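Local coordinates for protein 5-formyl-3-hydroxy-2-methylpyridine 4-carboxylate 5-dehydrogenase (Mesorhizobium japonicum MAFF 303099, PDB 4OM8) that oxidises 5-formyl-3-hydroxy-2-methylpyridine-4-carboxylate with NAD(+) in vitamin B6 degradation and can also reduce the same aldehyde with NADH to 4-pyridoxic acid, at residues N4-L10 and L26-D32. Numbering follows the deposited sequence.
Sequences NIAIIGL and LQVVAYD. With NAD (nicotinamide-adenine-dinucleotide), chain C.
Ile-5, Ile-7 and Gly-9 pair through their backbones with Gln-27, Val-29 and Tyr-31, joining the first two strands of the Rossmann fold in parallel as the outer members of a beta-alpha-beta unit. Five N-H to O=C bonds zip the strands together, from Ile-5 N to Gln-27 O (2.8 Å) up to Gly-9 N on Tyr-31 O (2.8 Å), the last already in the glycine-rich turn. A water lies within hydrogen-bonding distance of Ile-5 O and accepts a hydrogen bond from Gln-27 NE2, linking the strand starts.

Apolar contacts line the face turned to helix 14-23. Ile-5 lays CD1 against Leu-26 CG (3.6 Å), and Ile-7 CD1 reaches Val-28 CG1 (3.8 Å). Beyond them, the Leu-10 side chain curls back to set CD2 on Ala-30 CB (3.6 Å).

On the other face Ile-8 CG2 sits at the edge of the Tyr-31 ring, near its plane, and also touches the adenine at C2A (3.5 Å); Tyr-31 CE2 meets the same carbon, so both residues border the adenine pocket.

Asp-32, the acidic residue after the second strand that marks NAD-binding Rossmann folds, accepts hydrogen bonds from the adenosine ribose hydroxyls, O2B on OD1 and O3B on OD2. OD1 also takes a hydrogen bond from Ala-34 N, helping to fix the carboxylate's rotation, while Leu-10 N reaches OD2 from its anti side at 2.8 Å, 15° out of the carboxylate plane.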
ATOM      1  N   ASN A   4      -7.282 -27.745 -19.901  1.00 11.79           N
ATOM      2  CA  ASN A   4      -6.472 -27.269 -21.012  1.00 11.16           C
ATOM      3  C   ASN A   4      -6.672 -25.781 -21.207  1.00 10.78           C
ATOM      4  O   ASN A   4      -7.790 -25.318 -21.400  1.00 11.78           O
ATOM      5  CB  ASN A   4      -6.824 -28.037 -22.289  1.00 13.89           C
ATOM      6  CG  ASN A   4      -6.714 -29.539 -22.103  1.00 20.04           C
ATOM      7  OD1 ASN A   4      -5.773 -30.030 -21.477  1.00 20.21           O
ATOM      8  ND2 ASN A   4      -7.679 -30.275 -22.637  1.00 24.24           N
ATOM      9  N   ILE A   5      -5.577 -25.036 -21.127  1.00 10.97           N
ATOM     10  CA  ILE A   5      -5.633 -23.589 -21.205  1.00  9.71           C
ATOM     11  C   ILE A   5      -4.837 -23.099 -22.406  1.00 10.53           C
ATOM     12  O   ILE A   5      -3.737 -23.589 -22.681  1.00 11.20           O
ATOM     13  CB  ILE A   5      -5.090 -22.955 -19.915  1.00  8.13           C
ATOM     14  CG1 ILE A   5      -5.948 -23.418 -18.729  1.00 10.91           C
ATOM     15  CG2 ILE A   5      -5.060 -21.420 -20.045  1.00  9.97           C
ATOM     16  CD1 ILE A   5      -5.482 -22.906 -17.373  1.00 11.35           C
ATOM     17  N   ALA A   6      -5.410 -22.152 -23.137  1.00  9.74           N
ATOM     18  CA  ALA A   6      -4.680 -21.424 -24.167  1.00  9.49           C
ATOM     19  C   ALA A   6      -4.513 -19.990 -23.698  1.00  9.97           C
ATOM     20  O   ALA A   6      -5.455 -19.401 -23.175  1.00 11.57           O
ATOM     21  CB  ALA A   6      -5.411 -21.462 -25.509  1.00  9.78           C
ATOM     22  N   ILE A   7      -3.321 -19.442 -23.892  1.00  9.45           N
ATOM     23  CA  ILE A   7      -3.060 -18.024 -23.675  1.00  9.05           C
ATOM     24  C   ILE A   7      -2.761 -17.347 -25.009  1.00 10.50           C
ATOM     25  O   ILE A   7      -1.906 -17.809 -25.778  1.00 10.13           O
ATOM     26  CB  ILE A   7      -1.892 -17.803 -22.684  1.00 10.87           C
ATOM     27  CG1 ILE A   7      -2.260 -18.385 -21.317  1.00 11.49           C
ATOM     28  CG2 ILE A   7      -1.570 -16.316 -22.571  1.00 12.37           C
ATOM     29  CD1 ILE A   7      -1.119 -18.494 -20.341  1.00 12.39           C
ATOM     30  N   ILE A   8      -3.486 -16.259 -25.283  1.00  9.03           N
ATOM     31  CA  ILE A   8      -3.286 -15.468 -26.498  1.00  9.54           C
ATOM     32  C   ILE A   8      -2.637 -14.140 -26.138  1.00 12.37           C
ATOM     33  O   ILE A   8      -3.280 -13.254 -25.558  1.00 10.95           O
ATOM     34  CB  ILE A   8      -4.616 -15.210 -27.225  1.00 11.05           C
ATOM     35  CG1 ILE A   8      -5.397 -16.517 -27.393  1.00 11.58           C
ATOM     36  CG2 ILE A   8      -4.380 -14.470 -28.544  1.00 13.34           C
ATOM     37  CD1 ILE A   8      -4.638 -17.632 -28.124  1.00 15.18           C
ATOM     38  N   GLY A   9      -1.347 -14.023 -26.442  1.00 10.80           N
ATOM     39  CA  GLY A   9      -0.595 -12.809 -26.143  1.00 12.42           C
ATOM     40  C   GLY A   9       0.454 -13.114 -25.105  1.00 14.49           C
ATOM     41  O   GLY A   9       0.129 -13.522 -23.981  1.00 13.30           O
ATOM     42  N   LEU A  10       1.719 -12.926 -25.489  1.00 12.98           N
ATOM     43  CA  LEU A  10       2.863 -13.294 -24.653  1.00 13.47           C
ATOM     44  C   LEU A  10       3.823 -12.149 -24.372  1.00 20.01           C
ATOM     45  O   LEU A  10       5.043 -12.331 -24.427  1.00 22.48           O
ATOM     46  CB  LEU A  10       3.654 -14.426 -25.306  1.00 15.93           C
ATOM     47  CG  LEU A  10       3.066 -15.831 -25.266  1.00 16.17           C
ATOM     48  CD1 LEU A  10       3.915 -16.764 -26.128  1.00 18.64           C
ATOM     49  CD2 LEU A  10       3.026 -16.322 -23.829  1.00 18.20           C
ATOM     50  N   LEU A  26      -1.970 -27.588 -14.900  1.00 12.36           N
ATOM     51  CA  LEU A  26      -2.724 -27.366 -16.128  1.00 11.66           C
ATOM     52  C   LEU A  26      -1.858 -27.535 -17.363  1.00 10.60           C
ATOM     53  O   LEU A  26      -0.646 -27.310 -17.316  1.00 11.81           O
ATOM     54  CB  LEU A  26      -3.332 -25.961 -16.120  1.00  9.97           C
ATOM     55  CG  LEU A  26      -4.544 -25.662 -15.231  1.00 18.38           C
ATOM     56  CD1 LEU A  26      -5.763 -26.494 -15.631  1.00 16.52           C
ATOM     57  CD2 LEU A  26      -4.258 -25.818 -13.739  1.00 23.80           C
ATOM     58  N   GLN A  27      -2.469 -27.942 -18.477  1.00 10.61           N
ATOM     59  CA  GLN A  27      -1.773 -27.941 -19.752  1.00 11.90           C
ATOM     60  C   GLN A  27      -1.926 -26.570 -20.381  1.00 11.46           C
ATOM     61  O   GLN A  27      -3.048 -26.122 -20.562  1.00 13.19           O
ATOM     62  CB  GLN A  27      -2.339 -29.008 -20.687  1.00 13.78           C
ATOM     63  CG  GLN A  27      -1.881 -28.856 -22.133  1.00 18.44           C
ATOM     64  CD  GLN A  27      -2.659 -29.745 -23.084  1.00 23.03           C
ATOM     65  OE1 GLN A  27      -2.526 -30.976 -23.047  1.00 24.02           O
ATOM     66  NE2 GLN A  27      -3.474 -29.129 -23.948  1.00 19.17           N
ATOM     67  N   VAL A  28      -0.812 -25.914 -20.708  1.00 10.82           N
ATOM     68  CA  VAL A  28      -0.868 -24.554 -21.239  1.00  9.64           C
ATOM     69  C   VAL A  28      -0.231 -24.506 -22.615  1.00  9.77           C
ATOM     70  O   VAL A  28       0.911 -24.937 -22.783  1.00 11.59           O
ATOM     71  CB  VAL A  28      -0.151 -23.549 -20.299  1.00 10.53           C
ATOM     72  CG1 VAL A  28      -0.182 -22.134 -20.877  1.00 11.54           C
ATOM     73  CG2 VAL A  28      -0.771 -23.576 -18.915  1.00 10.86           C
ATOM     74  N   VAL A  29      -0.968 -23.990 -23.601  1.00 10.43           N
ATOM     75  CA  VAL A  29      -0.374 -23.702 -24.905  1.00 11.65           C
ATOM     76  C   VAL A  29      -0.561 -22.213 -25.175  1.00 12.08           C
ATOM     77  O   VAL A  29      -1.653 -21.681 -25.017  1.00 10.14           O
ATOM     78  CB  VAL A  29      -0.994 -24.560 -26.029  1.00 10.23           C
ATOM     79  CG1 VAL A  29      -0.258 -24.324 -27.338  1.00 12.35           C
ATOM     80  CG2 VAL A  29      -0.908 -26.040 -25.663  1.00 11.92           C
ATOM     81  N   ALA A  30       0.514 -21.531 -25.547  1.00 11.43           N
ATOM     82  CA  ALA A  30       0.461 -20.082 -25.670  1.00 12.92           C
ATOM     83  C   ALA A  30       0.871 -19.641 -27.059  1.00 11.39           C
ATOM     84  O   ALA A  30       1.734 -20.264 -27.701  1.00 13.07           O
ATOM     85  CB  ALA A  30       1.345 -19.425 -24.624  1.00 18.19           C
ATOM     86  N   TYR A  31       0.259 -18.549 -27.505  1.00 11.54           N
ATOM     87  CA  TYR A  31       0.408 -18.051 -28.866  1.00 11.54           C
ATOM     88  C   TYR A  31       0.634 -16.558 -28.861  1.00 11.64           C
ATOM     89  O   TYR A  31       0.092 -15.855 -28.026  1.00 13.44           O
ATOM     90  CB  TYR A  31      -0.841 -18.386 -29.692  1.00 11.74           C
ATOM     91  CG  TYR A  31      -0.971 -17.620 -30.992  1.00 11.62           C
ATOM     92  CD1 TYR A  31      -0.322 -18.050 -32.145  1.00 11.77           C
ATOM     93  CD2 TYR A  31      -1.757 -16.473 -31.073  1.00 12.45           C
ATOM     94  CE1 TYR A  31      -0.440 -17.348 -33.344  1.00 12.67           C
ATOM     95  CE2 TYR A  31      -1.880 -15.774 -32.257  1.00 15.41           C
ATOM     96  CZ  TYR A  31      -1.218 -16.204 -33.383  1.00 14.74           C
ATOM     97  OH  TYR A  31      -1.353 -15.499 -34.558  1.00 20.84           O
ATOM     98  N   ASP A  32       1.424 -16.075 -29.811  1.00 11.01           N
ATOM     99  CA  ASP A  32       1.556 -14.640 -30.024  1.00 11.00           C
ATOM    100  C   ASP A  32       1.716 -14.424 -31.519  1.00 12.36           C
ATOM    101  O   ASP A  32       2.326 -15.253 -32.199  1.00 14.06           O
ATOM    102  CB  ASP A  32       2.755 -14.067 -29.254  1.00 12.13           C
ATOM    103  CG  ASP A  32       2.708 -12.545 -29.126  1.00 12.29           C
ATOM    104  OD1 ASP A  32       2.772 -11.845 -30.160  1.00 13.87           O
ATOM    105  OD2 ASP A  32       2.625 -12.049 -27.975  1.00 12.43           O
TER
HETATM  106  PA  NAD C 402       2.124  -6.282 -23.958  0.74 14.21           P
HETATM  107  O1A NAD C 402       2.010  -5.117 -24.927  0.74 16.80           O
HETATM  108  O2A NAD C 402       3.383  -6.471 -23.128  0.74 12.72           O
HETATM  109  O5B NAD C 402       1.873  -7.634 -24.794  0.74 16.41           O
HETATM  110  C5B NAD C 402       0.829  -7.749 -25.762  0.74 13.93           C
HETATM  111  C4B NAD C 402       1.161  -8.931 -26.660  0.74 13.34           C
HETATM  112  O4B NAD C 402       0.039  -9.226 -27.493  0.74 15.33           O
HETATM  113  C3B NAD C 402       2.344  -8.615 -27.575  0.74 13.40           C
HETATM  114  O3B NAD C 402       3.373  -9.600 -27.414  0.74 14.85           O
HETATM  115  C2B NAD C 402       1.736  -8.644 -28.972  0.74 16.35           C
HETATM  116  O2B NAD C 402       2.626  -9.105 -30.001  0.74 14.01           O
HETATM  117  C1B NAD C 402       0.568  -9.590 -28.777  0.74 16.90           C
HETATM  118  N9A NAD C 402      -0.511  -9.500 -29.776  0.74 15.61           N
HETATM  119  C8A NAD C 402      -0.965  -8.407 -30.414  0.74 15.88           C
HETATM  120  N7A NAD C 402      -1.992  -8.729 -31.239  0.74 16.06           N
HETATM  121  C5A NAD C 402      -2.208 -10.050 -31.127  0.74 14.95           C
HETATM  122  C6A NAD C 402      -3.131 -11.036 -31.714  0.74 15.32           C
HETATM  123  N6A NAD C 402      -4.073 -10.670 -32.618  0.74 18.27           N
HETATM  124  N1A NAD C 402      -3.007 -12.322 -31.320  0.74 16.13           N
HETATM  125  C2A NAD C 402      -2.079 -12.709 -30.428  0.74 16.15           C
HETATM  126  N3A NAD C 402      -1.206 -11.865 -29.855  0.74 14.11           N
HETATM  127  C4A NAD C 402      -1.224 -10.551 -30.166  0.74 13.08           C
HETATM  128  O3  NAD C 402       0.793  -6.248 -23.049  0.74 13.31           O
HETATM  129  PN  NAD C 402       0.659  -6.731 -21.519  0.74 14.51           P
HETATM  130  O1N NAD C 402       1.252  -5.677 -20.603  0.74 16.11           O
HETATM  131  O2N NAD C 402       1.094  -8.168 -21.345  0.74 12.97           O
HETATM  132  O5D NAD C 402      -0.931  -6.675 -21.321  0.74 13.40           O
HETATM  133  C5D NAD C 402      -1.813  -7.542 -22.045  0.74 12.98           C
HETATM  134  C4D NAD C 402      -3.219  -7.332 -21.494  0.74 11.07           C
HETATM  135  O4D NAD C 402      -3.167  -7.545 -20.087  0.74 13.77           O
HETATM  136  C3D NAD C 402      -3.718  -5.908 -21.684  0.74 12.55           C
HETATM  137  O3D NAD C 402      -5.142  -5.973 -21.796  0.74 13.17           O
HETATM  138  C2D NAD C 402      -3.373  -5.219 -20.379  0.74 12.44           C
HETATM  139  O2D NAD C 402      -4.279  -4.153 -20.074  0.74 12.12           O
HETATM  140  C1D NAD C 402      -3.540  -6.354 -19.383  0.74 12.46           C
HETATM  141  N1N NAD C 402      -2.734  -6.231 -18.157  0.74 13.62           N
HETATM  142  C2N NAD C 402      -1.521  -5.642 -18.141  0.74 14.64           C
HETATM  143  C3N NAD C 402      -0.794  -5.575 -16.950  0.74 13.56           C
HETATM  144  C7N NAD C 402       0.549  -4.900 -16.852  0.74 19.73           C
HETATM  145  O7N NAD C 402       1.300  -4.815 -17.812  0.74 18.88           O
HETATM  146  N7N NAD C 402       0.875  -4.377 -15.671  0.74 12.90           N
HETATM  147  C4N NAD C 402      -1.325  -6.124 -15.788  0.74 16.05           C
HETATM  148  C5N NAD C 402      -2.570  -6.735 -15.841  0.74 13.97           C
HETATM  149  C6N NAD C 402      -3.250  -6.781 -17.050  0.74 12.66           C
HETATM  150  O   HOH W   1      -4.167 -26.331 -23.799  1.00 15.58           O